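Local atomic coordinates of 401aa long hypothetical glucose-1-phosphate thymidylyltransferase (Sulfolobus tokodaii, PDB entry 2GGO), a protein that acts as a bifunctional enzyme in the synthesis of UDP-N-acetylglucosamine and UDP-N-acetylgalactosamine, probably also transferring uridylyl or thymidylyl groups to glucose 1-phosphate. Residues Ser86-Asn90 with Leu163-Phe168; Lys128-Val132 with Ile144-Ile150; Gly266-Ile271 with Leu283-Ile289; His308-Asp314 with Ala325-Asn331. One frame throughout, in Å; residues are numbered along the deposited sequence.

The four contacts fall into two pairs, one in each half of this bifunctional enzyme. Contacts 1 and 2 lie in the nucleotidyltransferase half, their centres 25 Å apart, with contact 2 nested in the loop that contact 1 closes. Contact 2 holds Gly131 and Glu146, which probably bind N-acetylglucosamine 1-phosphate, whereas contact 1 lies at the end of strand 155-164, where the side chain of Leu163 is about 8 Å from that of Tyr97, another residue that probably binds it. Contacts 3 and 4 belong to the hexapeptide-repeat half, 17 Å apart between centres, and lie away from these sites. Contacts 1 and 4, 50 Å apart between centres, are on opposite sides of the chain's centre.

Contact 1: Ser86-Asn90 with Leu163-Phe168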
loop_
_atom_site.group_PDB
_atom_site.type_symbol
_atom_site.label_atom_id
_atom_site.label_comp_id
_atom_site.label_asym_id
_atom_site.label_seq_id
_atom_site.Cartn_x
_atom_site.Cartn_y
_atom_site.Cartn_z
ATOM N N SER A 86 -8.152 -5.601 -21.813
ATOM C CA SER A 86 -8.846 -4.320 -21.903
ATOM C C SER A 86 -7.878 -3.201 -22.332
ATOM O O SER A 86 -8.243 -2.018 -22.277
ATOM C CB SER A 86 -9.545 -3.969 -20.578
ATOM O OG SER A 86 -10.209 -5.092 -20.015
ATOM N N ALA A 87 -6.661 -3.578 -22.760
ATOM C CA ALA A 87 -5.680 -2.625 -23.322
ATOM C C ALA A 87 -6.050 -2.138 -24.723
ATOM O O ALA A 87 -6.290 -2.932 -25.648
ATOM C CB ALA A 87 -4.269 -3.183 -23.313
ATOM N N LYS A 88 -6.074 -0.808 -24.839
ATOM C CA LYS A 88 -6.452 -0.057 -26.043
ATOM C C LYS A 88 -5.225 0.673 -26.658
ATOM O O LYS A 88 -5.229 1.909 -26.839
ATOM C CB LYS A 88 -7.577 0.948 -25.699
ATOM C CG LYS A 88 -8.975 0.341 -25.465
ATOM C CD LYS A 88 -9.999 1.421 -25.093
ATOM C CE LYS A 88 -11.434 1.002 -25.421
ATOM N NZ LYS A 88 -11.780 1.150 -26.869
ATOM N N PHE A 89 -4.176 -0.094 -26.975
ATOM C CA PHE A 89 -2.963 0.487 -27.555
ATOM C C PHE A 89 -2.396 -0.235 -28.786
ATOM O O PHE A 89 -2.504 -1.472 -28.954
ATOM C CB PHE A 89 -1.864 0.737 -26.484
ATOM C CG PHE A 89 -0.950 -0.456 -26.218
ATOM C CD1 PHE A 89 0.256 -0.608 -26.919
ATOM C CD2 PHE A 89 -1.276 -1.410 -25.248
ATOM C CE1 PHE A 89 1.111 -1.708 -26.677
ATOM C CE2 PHE A 89 -0.415 -2.508 -24.992
ATOM C CZ PHE A 89 0.779 -2.651 -25.714
ATOM N N ASN A 90 -1.801 0.602 -29.637
ATOM C CA ASN A 90 -0.884 0.193 -30.708
ATOM C C ASN A 90 0.519 0.769 -30.369
ATOM O O ASN A 90 0.665 1.546 -29.403
ATOM C CB ASN A 90 -1.405 0.692 -32.076
ATOM C CG ASN A 90 -2.938 0.777 -32.125
ATOM O OD1 ASN A 90 -3.627 -0.193 -32.473
ATOM N ND2 ASN A 90 -3.475 1.943 -31.765
ATOM N N LEU A 163 6.082 -2.224 -23.204
ATOM C CA LEU A 163 5.779 -3.308 -24.123
ATOM C C LEU A 163 5.215 -2.739 -25.404
ATOM O O LEU A 163 4.457 -1.752 -25.386
ATOM C CB LEU A 163 4.789 -4.313 -23.507
ATOM C CG LEU A 163 5.138 -4.998 -22.172
ATOM C CD1 LEU A 163 3.961 -5.767 -21.663
ATOM C CD2 LEU A 163 6.357 -5.897 -22.256
ATOM N N ASN A 164 5.630 -3.352 -26.511
ATOM C CA ASN A 164 5.093 -3.022 -27.832
ATOM C C ASN A 164 3.904 -3.921 -28.203
ATOM O O ASN A 164 3.722 -4.992 -27.615
ATOM C CB ASN A 164 6.199 -3.087 -28.873
ATOM C CG ASN A 164 7.485 -2.478 -28.378
ATOM O OD1 ASN A 164 7.516 -1.331 -27.936
ATOM N ND2 ASN A 164 8.556 -3.248 -28.436
ATOM N N SER A 165 3.093 -3.476 -29.157
ATOM C CA SER A 165 1.884 -4.194 -29.550
ATOM C C SER A 165 2.074 -5.701 -29.884
ATOM O O SER A 165 1.092 -6.435 -30.000
ATOM C CB SER A 165 1.195 -3.450 -30.699
ATOM O OG SER A 165 2.157 -2.904 -31.591
ATOM N N ASP A 166 3.322 -6.161 -30.016
ATOM C CA ASP A 166 3.630 -7.597 -30.157
ATOM C C ASP A 166 3.181 -8.411 -28.965
ATOM O O ASP A 166 3.109 -9.634 -29.051
ATOM C CB ASP A 166 5.129 -7.845 -30.273
ATOM C CG ASP A 166 5.807 -6.867 -31.171
ATOM O OD1 ASP A 166 5.140 -6.406 -32.126
ATOM O OD2 ASP A 166 6.999 -6.563 -30.909
ATOM N N ILE A 167 2.931 -7.751 -27.840
ATOM C CA ILE A 167 2.505 -8.468 -26.661
ATOM C C ILE A 167 1.169 -9.200 -26.886
ATOM O O ILE A 167 0.985 -10.316 -26.380
ATOM C CB ILE A 167 2.463 -7.570 -25.391
ATOM C CG1 ILE A 167 2.546 -8.438 -24.122
ATOM C CG2 ILE A 167 1.217 -6.662 -25.371
ATOM C CD1 ILE A 167 3.687 -9.474 -24.114
ATOM N N PHE A 168 0.266 -8.591 -27.664
ATOM C CA PHE A 168 -1.080 -9.144 -27.875
ATOM C C PHE A 168 -1.050 -10.518 -28.543
ATOM O O PHE A 168 -1.799 -11.420 -28.170
ATOM C CB PHE A 168 -1.947 -8.164 -28.660
ATOM C CG PHE A 168 -2.071 -6.817 -28.008
ATOM C CD1 PHE A 168 -2.840 -6.653 -26.852
ATOM C CD2 PHE A 168 -1.413 -5.703 -28.542
ATOM C CE1 PHE A 168 -2.954 -5.396 -26.242
ATOM C CE2 PHE A 168 -1.517 -4.442 -27.940
ATOM C CZ PHE A 168 -2.296 -4.290 -26.793
#
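Ala87 meets Phe168 at the rim of its ring: the methyl CB lies near the ring plane, 3.9 Å from CE1, and its small size suits a place beside so broad a neighbour. Two residues on, Phe89 supplies the main contact. Its first torsion (chi1 87°) sets CG between the backbone N and the carbonyl carbon, and the ring reaches across to the turn after strand 155-164. At the far end, CE1 is 3.6 Å from Leu163 O and equally close to Ser165 N, while CZ meets the branch methyl CG2 of Ile167 at 4.0 Å. The CZ and CE2 corner of Phe168 lies over one face of this ring, toward its rim, the planes inclined by 48° with 4.7 Å between centroids. Phenylalanine suits this buried place, where the ring touches strand end, turn and helix start. Asn90 brings its CA to 4.2 Å from Ser165 CB; a small side chain at Ser165 is consistent with this close approach. Beyond it, Ser165 pairs through its backbone with Asp91, and Leu163 with Ala93. The arrangement is a strand-to-helix junction in the mixed beta sheet of a GT-A-type nucleotidyltransferase, closed by the loop leading into strand 92-97.

Contact 2: Lys128-Val132 with Ile144-Ile150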
loop_
_atom_site.group_PDB
_atom_site.type_symbol
_atom_site.label_atom_id
_atom_site.label_comp_id
_atom_site.label_asym_id
_atom_site.label_seq_id
_atom_site.Cartn_x
_atom_site.Cartn_y
_atom_site.Cartn_z
ATOM N N LYS A 128 12.023 -15.539 -3.425
ATOM C CA LYS A 128 11.245 -16.792 -3.615
ATOM C C LYS A 128 10.128 -16.910 -4.703
ATOM O O LYS A 128 10.038 -17.982 -5.303
ATOM C CB LYS A 128 10.815 -17.397 -2.271
ATOM C CG LYS A 128 11.810 -18.428 -1.733
ATOM C CD LYS A 128 11.789 -18.525 -0.207
ATOM C CE LYS A 128 12.837 -17.611 0.465
ATOM N NZ LYS A 128 12.376 -16.214 0.772
ATOM N N ASP A 129 9.243 -15.925 -4.947
ATOM C CA ASP A 129 8.658 -14.989 -3.967
ATOM C C ASP A 129 7.385 -14.169 -4.331
ATOM O O ASP A 129 6.517 -14.098 -3.466
ATOM C CB ASP A 129 9.662 -14.144 -3.196
ATOM C CG ASP A 129 8.993 -13.360 -2.096
ATOM O OD1 ASP A 129 7.752 -13.485 -1.971
ATOM O OD2 ASP A 129 9.686 -12.642 -1.346
ATOM N N TYR A 130 7.214 -13.499 -5.487
ATOM C CA TYR A 130 8.173 -13.022 -6.530
ATOM C C TYR A 130 8.709 -13.948 -7.651
ATOM O O TYR A 130 9.398 -14.951 -7.409
ATOM C CB TYR A 130 9.268 -12.074 -5.984
ATOM C CG TYR A 130 8.786 -11.037 -4.985
ATOM C CD1 TYR A 130 9.620 -10.615 -3.949
ATOM C CD2 TYR A 130 7.495 -10.493 -5.059
ATOM C CE1 TYR A 130 9.197 -9.683 -3.016
ATOM C CE2 TYR A 130 7.056 -9.556 -4.126
ATOM C CZ TYR A 130 7.913 -9.155 -3.105
ATOM O OH TYR A 130 7.509 -8.224 -2.170
ATOM N N GLY A 131 8.371 -13.554 -8.882
ATOM C CA GLY A 131 8.968 -14.090 -10.099
ATOM C C GLY A 131 10.408 -13.635 -10.225
ATOM O O GLY A 131 10.695 -12.434 -10.237
ATOM N N VAL A 132 11.307 -14.616 -10.305
ATOM C CA VAL A 132 12.750 -14.393 -10.379
ATOM C C VAL A 132 13.143 -14.254 -11.851
ATOM O O VAL A 132 12.597 -14.953 -12.706
ATOM C CB VAL A 132 13.527 -15.566 -9.736
ATOM C CG1 VAL A 132 14.834 -15.089 -9.174
ATOM C CG2 VAL A 132 12.702 -16.220 -8.625
ATOM N N ILE A 144 11.185 -15.841 -16.769
ATOM C CA ILE A 144 10.796 -15.471 -15.398
ATOM C C ILE A 144 10.120 -16.652 -14.716
ATOM O O ILE A 144 9.036 -17.069 -15.127
ATOM C CB ILE A 144 9.809 -14.268 -15.347
ATOM C CG1 ILE A 144 10.189 -13.183 -16.370
ATOM C CG2 ILE A 144 9.700 -13.717 -13.907
ATOM C CD1 ILE A 144 8.999 -12.455 -16.984
ATOM N N ILE A 145 10.757 -17.177 -13.668
ATOM C CA ILE A 145 10.232 -18.340 -12.934
ATOM C C ILE A 145 9.259 -17.884 -11.856
ATOM O O ILE A 145 9.643 -17.225 -10.882
ATOM C CB ILE A 145 11.348 -19.227 -12.288
ATOM C CG1 ILE A 145 12.664 -19.136 -13.070
ATOM C CG2 ILE A 145 10.873 -20.690 -12.158
ATOM C CD1 ILE A 145 13.897 -19.214 -12.197
ATOM N N GLU A 146 7.997 -18.250 -12.046
ATOM C CA GLU A 146 6.935 -17.825 -11.152
ATOM C C GLU A 146 6.898 -18.519 -9.786
ATOM O O GLU A 146 6.315 -19.602 -9.635
ATOM C CB GLU A 146 5.572 -17.878 -11.853
ATOM C CG GLU A 146 5.074 -16.495 -12.254
ATOM C CD GLU A 146 5.405 -15.425 -11.197
ATOM O OE1 GLU A 146 6.029 -14.402 -11.565
ATOM O OE2 GLU A 146 5.067 -15.616 -10.000
ATOM N N LYS A 147 7.547 -17.875 -8.810
ATOM C CA LYS A 147 7.472 -18.223 -7.379
ATOM C C LYS A 147 8.010 -19.624 -7.015
ATOM O O LYS A 147 7.330 -20.393 -6.328
ATOM C CB LYS A 147 6.041 -18.007 -6.865
ATOM C CG LYS A 147 5.507 -16.604 -7.142
ATOM C CD LYS A 147 4.390 -16.203 -6.194
ATOM C CE LYS A 147 3.039 -16.271 -6.864
ATOM N NZ LYS A 147 2.020 -15.614 -6.008
ATOM N N PRO A 148 9.255 -19.936 -7.437
ATOM C CA PRO A 148 9.756 -21.322 -7.532
ATOM C C PRO A 148 10.173 -22.042 -6.227
ATOM O O PRO A 148 10.614 -23.205 -6.286
ATOM C CB PRO A 148 10.976 -21.171 -8.449
ATOM C CG PRO A 148 11.488 -19.806 -8.138
ATOM C CD PRO A 148 10.283 -18.960 -7.857
ATOM N N GLU A 149 10.018 -21.373 -5.079
ATOM C CA GLU A 149 10.608 -21.785 -3.767
ATOM C C GLU A 149 12.118 -22.123 -3.738
ATOM O O GLU A 149 12.676 -22.407 -2.671
ATOM C CB GLU A 149 9.757 -22.818 -2.984
ATOM C CG GLU A 149 9.799 -24.260 -3.475
ATOM C CD GLU A 149 8.538 -24.648 -4.222
ATOM O OE1 GLU A 149 7.811 -23.741 -4.698
ATOM O OE2 GLU A 149 8.269 -25.864 -4.328
ATOM N N ILE A 150 12.762 -22.090 -4.903
ATOM C CA ILE A 150 14.217 -21.946 -4.968
ATOM C C ILE A 150 14.505 -20.550 -5.583
ATOM O O ILE A 150 13.764 -20.104 -6.473
ATOM C CB ILE A 150 14.919 -23.170 -5.696
ATOM C CG1 ILE A 150 16.318 -23.456 -5.102
ATOM C CG2 ILE A 150 14.861 -23.061 -7.245
ATOM C CD1 ILE A 150 17.471 -22.544 -5.575
#
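Val132 and Ile145 form an antiparallel hydrogen-bonded pair, the open end of a beta hairpin made by strands 132-135 and 141-145 in the nucleotidyltransferase half. Val132 N gives its hydrogen to Ile145 O at 3.1 Å, and Ile145 N returns one to Val132 O at 3.0 Å. Next to the pair, Gly131 turns its CA to Ile145 O at 3.3 Å in a CA-H...O contact. Glycine suits this place, because a CB would run into both Ile144 CG2 and the carboxylate of Glu146. That carboxylate is folded back by a bend at chi2 (-38°), which carries OE1 to 3.3 Å from Gly131 CA. Gly131 and Glu146 probably bind N-acetylglucosamine 1-phosphate, so the mouth of the hairpin probably forms part of the sugar-phosphate pocket, and a backbone hydrogen bond between Gly131 and Asn157 ties in another residue that probably binds it. Val132 CG2 meets Pro148 CD at 3.7 Å, the two side chains crossing at a slant. Past the pair, the aliphatic part of Lys147 lies along the opposing backbone, with CG 3.9 Å from Tyr130 N. Ile144 CG2 comes within 3.4 Å of Val132 O, and the side chain packs on Ile188 of helix 184-194.

Contact 3: Gly266-Ile271 with Leu283-Ile289; sequences GKGSEI and LVEKNKI
The flat groups that meet here are the Glu270 carboxylate and the peptide carbonyls. At the OE1 corner of the carboxylate lies the aliphatic end of Lys288, with CE 3.0 Å away, the two chains running side by side. OE1 and Lys288 NZ are 4.4 Å apart, too far for a salt bridge; OE2 has a long, weak ion pair with Lys254. Ser269 OG donates to Gly266 O at 2.9 Å from above the carbonyl plane, 47° out of it. Chi1 of -71° swings this hydroxyl beside its own backbone N, where it accepts from Asn287 N at 3.2 Å, nearly straight at 171°. With an alanine in place of Ser269, Asn287 N would probably lose this acceptor and the turn its side-chain tie to Gly266 O. Glu270 with Lys288 and Ile271 with Ile289 pair in parallel, eighteen residues on each time, as expected for successive coils of the left-handed parallel beta-helix built by hexapeptide repeats. Glu270 N reaches Asn287 O at 2.9 Å, and Ile289 N reaches Glu270 O at 3.2 Å. The type II turn from Gly266 to Ser269 rounds a corner; Gly268 has positive phi there, and a CB would jam against the preceding carbonyl O, which calls for glycine. On the buried side, Ile271 CD1 meets Leu283 CD1 tip to tip at 3.7 Å and leans on Ile289 CB at 3.8 Å.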
loop_
_atom_site.group_PDB
_atom_site.type_symbol
_atom_site.label_atom_id
_atom_site.label_comp_id
_atom_site.label_asym_id
_atom_site.label_seq_id
_atom_site.Cartn_x
_atom_site.Cartn_y
_atom_site.Cartn_z
ATOM N N GLY A 266 -1.036 15.237 9.926
ATOM C CA GLY A 266 -1.837 15.683 8.766
ATOM C C GLY A 266 -2.649 16.938 9.017
ATOM O O GLY A 266 -2.854 17.330 10.140
ATOM N N LYS A 267 -3.170 17.560 7.967
ATOM C CA LYS A 267 -3.837 18.860 8.107
ATOM C C LYS A 267 -5.157 18.813 8.867
ATOM O O LYS A 267 -5.918 17.877 8.753
ATOM C CB LYS A 267 -3.999 19.559 6.735
ATOM C CG LYS A 267 -4.738 18.808 5.676
ATOM C CD LYS A 267 -4.722 19.612 4.314
ATOM C CE LYS A 267 -3.376 19.488 3.528
ATOM N NZ LYS A 267 -2.526 20.733 3.665
ATOM N N GLY A 268 -5.413 19.822 9.663
ATOM C CA GLY A 268 -6.658 19.837 10.370
ATOM C C GLY A 268 -6.622 18.944 11.604
ATOM O O GLY A 268 -7.627 18.786 12.264
ATOM N N SER A 269 -5.474 18.376 11.942
ATOM C CA SER A 269 -5.373 17.547 13.129
ATOM C C SER A 269 -5.501 18.329 14.430
ATOM O O SER A 269 -5.211 19.511 14.475
ATOM C CB SER A 269 -4.092 16.757 13.113
ATOM O OG SER A 269 -4.251 15.758 12.098
ATOM N N GLU A 270 -6.010 17.668 15.472
ATOM C CA GLU A 270 -6.107 18.283 16.773
ATOM C C GLU A 270 -5.476 17.311 17.761
ATOM O O GLU A 270 -5.983 16.236 17.960
ATOM C CB GLU A 270 -7.560 18.553 17.090
ATOM C CG GLU A 270 -7.808 19.193 18.442
ATOM C CD GLU A 270 -9.285 19.600 18.636
ATOM O OE1 GLU A 270 -10.186 18.740 18.512
ATOM O OE2 GLU A 270 -9.541 20.807 18.920
ATOM N N ILE A 271 -4.335 17.701 18.324
ATOM C CA ILE A 271 -3.514 16.823 19.149
ATOM C C ILE A 271 -3.506 17.429 20.520
ATOM O O ILE A 271 -3.391 18.631 20.649
ATOM C CB ILE A 271 -2.032 16.769 18.660
ATOM C CG1 ILE A 271 -1.977 16.518 17.169
ATOM C CG2 ILE A 271 -1.256 15.619 19.385
ATOM C CD1 ILE A 271 -2.602 15.193 16.832
ATOM N N LEU A 283 -0.230 10.693 11.059
ATOM C CA LEU A 283 -1.663 10.937 11.079
ATOM C C LEU A 283 -2.002 11.544 9.757
ATOM O O LEU A 283 -1.575 12.694 9.531
ATOM C CB LEU A 283 -2.014 11.944 12.183
ATOM C CG LEU A 283 -1.357 11.491 13.498
ATOM C CD1 LEU A 283 -1.292 12.641 14.553
ATOM C CD2 LEU A 283 -2.117 10.321 14.010
ATOM N N VAL A 284 -2.755 10.852 8.902
ATOM C CA VAL A 284 -2.834 11.313 7.500
ATOM C C VAL A 284 -3.561 12.642 7.273
ATOM O O VAL A 284 -3.111 13.469 6.486
ATOM C CB VAL A 284 -3.258 10.265 6.447
ATOM C CG1 VAL A 284 -2.880 8.847 6.779
ATOM C CG2 VAL A 284 -4.660 10.438 5.939
ATOM N N GLU A 285 -4.642 12.875 7.994
ATOM C CA GLU A 285 -5.450 14.055 7.799
ATOM C C GLU A 285 -6.560 14.122 8.856
ATOM O O GLU A 285 -7.302 13.149 9.034
ATOM C CB GLU A 285 -6.120 13.941 6.431
ATOM C CG GLU A 285 -7.182 14.958 6.160
ATOM C CD GLU A 285 -7.856 14.743 4.813
ATOM O OE1 GLU A 285 -7.624 13.702 4.150
ATOM O OE2 GLU A 285 -8.636 15.622 4.416
ATOM N N LYS A 286 -6.703 15.283 9.486
ATOM C CA LYS A 286 -7.868 15.556 10.303
ATOM C C LYS A 286 -8.104 14.531 11.419
ATOM O O LYS A 286 -9.222 13.985 11.574
ATOM C CB LYS A 286 -9.100 15.636 9.403
ATOM C CG LYS A 286 -9.230 16.988 8.761
ATOM C CD LYS A 286 -10.470 17.055 7.935
ATOM C CE LYS A 286 -10.459 18.301 7.057
ATOM N NZ LYS A 286 -11.451 18.044 5.957
ATOM N N ASN A 287 -7.046 14.273 12.194
ATOM C CA ASN A 287 -7.101 13.220 13.177
ATOM C C ASN A 287 -7.214 13.857 14.515
ATOM O O ASN A 287 -6.770 14.967 14.684
ATOM C CB ASN A 287 -5.851 12.363 13.111
ATOM C CG ASN A 287 -5.748 11.602 11.840
ATOM O OD1 ASN A 287 -6.434 10.623 11.612
ATOM N ND2 ASN A 287 -4.880 12.044 10.978
ATOM N N LYS A 288 -7.918 13.208 15.429
ATOM C CA LYS A 288 -7.917 13.647 16.809
ATOM C C LYS A 288 -7.192 12.621 17.663
ATOM O O LYS A 288 -7.506 11.408 17.591
ATOM C CB LYS A 288 -9.317 13.983 17.340
ATOM C CG LYS A 288 -9.288 14.491 18.859
ATOM C CD LYS A 288 -10.159 15.721 19.091
ATOM C CE LYS A 288 -9.915 16.452 20.407
ATOM N NZ LYS A 288 -9.782 15.419 21.398
ATOM N N ILE A 289 -6.177 13.116 18.369
ATOM C CA ILE A 289 -5.340 12.384 19.333
ATOM C C ILE A 289 -5.425 13.216 20.610
ATOM O O ILE A 289 -4.847 14.330 20.657
ATOM C CB ILE A 289 -3.867 12.236 18.851
ATOM C CG1 ILE A 289 -3.766 11.566 17.486
ATOM C CG2 ILE A 289 -3.033 11.468 19.862
ATOM C CD1 ILE A 289 -4.202 10.129 17.370
HETATM O O HOH W 1 -2.562 16.145 5.482
HETATM O O HOH W 2 -9.038 17.079 13.907
#

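Contact 4: His308-Asp314 with Ala325-Asn331; sequences HLSYVGD and AGTLIAN
His308-Asp314 and Ala325-Asn331 run in the same direction, only 15° apart end to end, but spread as they go: the CA atoms are 4.8 Å apart at His308 and Ala325 and 6.3 Å apart at Gly313 and Asn331. This is the parallel stacking of successive coils in the left-handed beta-helix of the hexapeptide-repeat half, here loosened. Gly326 N bonds weakly to His308 O at 3.3 Å, and Ile329 N weakly to Tyr311 O at 3.4 Å. Positive phi favours glycine at Gly326. Side chains add firmer links. Ser310 OG donates to Thr327 O at 2.7 Å, in the carbonyl plane and on a lone pair, a short reach that suits serine. At the wider end, Asn331 takes chi1 49°, placing its amide between its own backbone N and carbonyl carbon; ND2 then donates to Asp314 OD2 at 2.7 Å, nearly along the C-O axis, with the carboxylate and amide planes turned 39° to each other. The same ND2 lies 3.5 Å from Tyr311 OH. Asp314 is buried, and two salt bridges probably steady its charge: OD2 also meets Lys296, and OD1 meets Arg352. Replacing Asp314 by an alanine would probably leave the Asn331 amide free to turn and both Lys296 and Arg352 short of a counter-charge. Apolar groups complete the join, His308 CB and Ala325 CB touching at 3.8 Å. Strand 311-313 is outermost in its parallel sheet, beside strand 294-296, and strand 328-329 is an outermost strand of another, beside strand 370-371, with Phe323 packing against both Val312 and Ile329.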
loop_
_atom_site.group_PDB
_atom_site.type_symbol
_atom_site.label_atom_id
_atom_site.label_comp_id
_atom_site.label_asym_id
_atom_site.label_seq_id
_atom_site.Cartn_x
_atom_site.Cartn_y
_atom_site.Cartn_z
ATOM N N HIS A 308 -9.153 9.417 23.999
ATOM C CA HIS A 308 -8.849 9.281 25.439
ATOM C C HIS A 308 -8.219 8.010 25.879
ATOM O O HIS A 308 -8.737 7.031 25.514
ATOM C CB HIS A 308 -10.173 9.184 26.250
ATOM C CG HIS A 308 -11.258 10.118 25.821
ATOM N ND1 HIS A 308 -11.352 11.476 26.189
ATOM C CD2 HIS A 308 -12.393 9.845 25.166
ATOM C CE1 HIS A 308 -12.427 11.983 25.629
ATOM N NE2 HIS A 308 -13.155 10.968 25.138
ATOM N N LEU A 309 -7.131 8.029 26.659
ATOM C CA LEU A 309 -6.720 6.842 27.424
ATOM C C LEU A 309 -6.442 5.608 26.633
ATOM O O LEU A 309 -6.642 4.492 27.131
ATOM C CB LEU A 309 -7.681 6.610 28.563
ATOM C CG LEU A 309 -7.697 7.794 29.583
ATOM C CD1 LEU A 309 -9.064 7.906 30.433
ATOM C CD2 LEU A 309 -6.725 7.552 30.601
ATOM N N SER A 310 -5.675 5.833 25.572
ATOM C CA SER A 310 -5.408 4.870 24.535
ATOM C C SER A 310 -3.930 4.758 24.142
ATOM O O SER A 310 -3.122 5.760 24.182
ATOM C CB SER A 310 -6.347 5.171 23.361
ATOM O OG SER A 310 -7.601 4.476 23.588
ATOM N N TYR A 311 -3.501 3.528 23.835
ATOM C CA TYR A 311 -2.202 3.302 23.282
ATOM C C TYR A 311 -2.424 2.664 21.903
ATOM O O TYR A 311 -3.093 1.638 21.819
ATOM C CB TYR A 311 -1.424 2.282 24.199
ATOM C CG TYR A 311 -0.073 1.945 23.598
ATOM C CD1 TYR A 311 0.813 2.922 23.284
ATOM C CD2 TYR A 311 0.197 0.683 23.195
ATOM C CE1 TYR A 311 1.999 2.610 22.614
ATOM C CE2 TYR A 311 1.329 0.344 22.613
ATOM C CZ TYR A 311 2.255 1.285 22.327
ATOM O OH TYR A 311 3.417 0.909 21.685
ATOM N N VAL A 312 -1.827 3.214 20.831
ATOM C CA VAL A 312 -1.845 2.584 19.484
ATOM C C VAL A 312 -0.413 2.369 19.085
ATOM O O VAL A 312 0.308 3.327 18.908
ATOM C CB VAL A 312 -2.565 3.500 18.415
ATOM C CG1 VAL A 312 -2.704 2.882 17.052
ATOM C CG2 VAL A 312 -3.990 3.832 18.902
ATOM N N GLY A 313 0.029 1.136 18.916
ATOM C CA GLY A 313 1.448 0.883 18.628
ATOM C C GLY A 313 1.433 -0.045 17.443
ATOM O O GLY A 313 0.470 -0.793 17.303
ATOM N N ASP A 314 2.294 0.200 16.444
ATOM C CA ASP A 314 2.467 -0.684 15.283
ATOM C C ASP A 314 1.224 -1.095 14.549
ATOM O O ASP A 314 1.096 -2.251 14.097
ATOM C CB ASP A 314 3.121 -1.929 15.739
ATOM C CG ASP A 314 4.448 -1.643 16.449
ATOM O OD1 ASP A 314 5.387 -1.309 15.676
ATOM O OD2 ASP A 314 4.536 -1.725 17.738
ATOM N N ALA A 325 -12.814 5.501 24.833
ATOM C CA ALA A 325 -11.939 5.647 26.030
ATOM C C ALA A 325 -11.513 4.337 26.457
ATOM O O ALA A 325 -12.327 3.344 26.496
ATOM C CB ALA A 325 -12.576 6.436 27.195
ATOM N N GLY A 326 -10.228 4.220 26.553
ATOM C CA GLY A 326 -9.614 2.993 27.076
ATOM C C GLY A 326 -9.392 1.873 26.115
ATOM O O GLY A 326 -9.055 0.858 26.598
ATOM N N THR A 327 -9.561 2.033 24.766
ATOM C CA THR A 327 -9.263 0.844 23.904
ATOM C C THR A 327 -7.757 0.752 23.854
ATOM O O THR A 327 -7.168 1.810 23.602
ATOM C CB THR A 327 -9.768 1.259 22.603
ATOM O OG1 THR A 327 -11.129 1.690 22.726
ATOM C CG2 THR A 327 -9.425 0.324 21.412
ATOM N N LEU A 328 -7.122 -0.413 23.751
ATOM C CA LEU A 328 -5.694 -0.576 23.908
ATOM C C LEU A 328 -5.486 -1.658 22.888
ATOM O O LEU A 328 -6.288 -2.523 22.741
ATOM C CB LEU A 328 -5.220 -1.196 25.221
ATOM C CG LEU A 328 -5.805 -0.492 26.412
ATOM C CD1 LEU A 328 -5.448 -0.964 27.634
ATOM C CD2 LEU A 328 -4.833 0.766 26.252
ATOM N N ILE A 329 -4.504 -1.467 22.045
ATOM C CA ILE A 329 -3.999 -2.486 21.164
ATOM C C ILE A 329 -2.743 -3.108 21.711
ATOM O O ILE A 329 -1.815 -2.433 22.145
ATOM C CB ILE A 329 -3.714 -1.897 19.728
ATOM C CG1 ILE A 329 -4.982 -1.199 19.215
ATOM C CG2 ILE A 329 -3.204 -3.092 18.804
ATOM C CD1 ILE A 329 -4.874 -0.661 17.848
ATOM N N ALA A 330 -2.665 -4.424 21.671
ATOM C CA ALA A 330 -1.492 -5.114 22.088
ATOM C C ALA A 330 -0.593 -5.265 20.861
ATOM O O ALA A 330 -1.096 -5.573 19.801
ATOM C CB ALA A 330 -1.909 -6.437 22.518
ATOM N N ASN A 331 0.720 -5.101 20.996
ATOM C CA ASN A 331 1.589 -5.298 19.836
ATOM C C ASN A 331 2.639 -6.388 20.018
ATOM O O ASN A 331 3.558 -6.496 19.199
ATOM C CB ASN A 331 2.261 -4.007 19.397
ATOM C CG ASN A 331 2.876 -3.292 20.493
ATOM O OD1 ASN A 331 2.683 -3.627 21.657
ATOM N ND2 ASN A 331 3.595 -2.249 20.165
#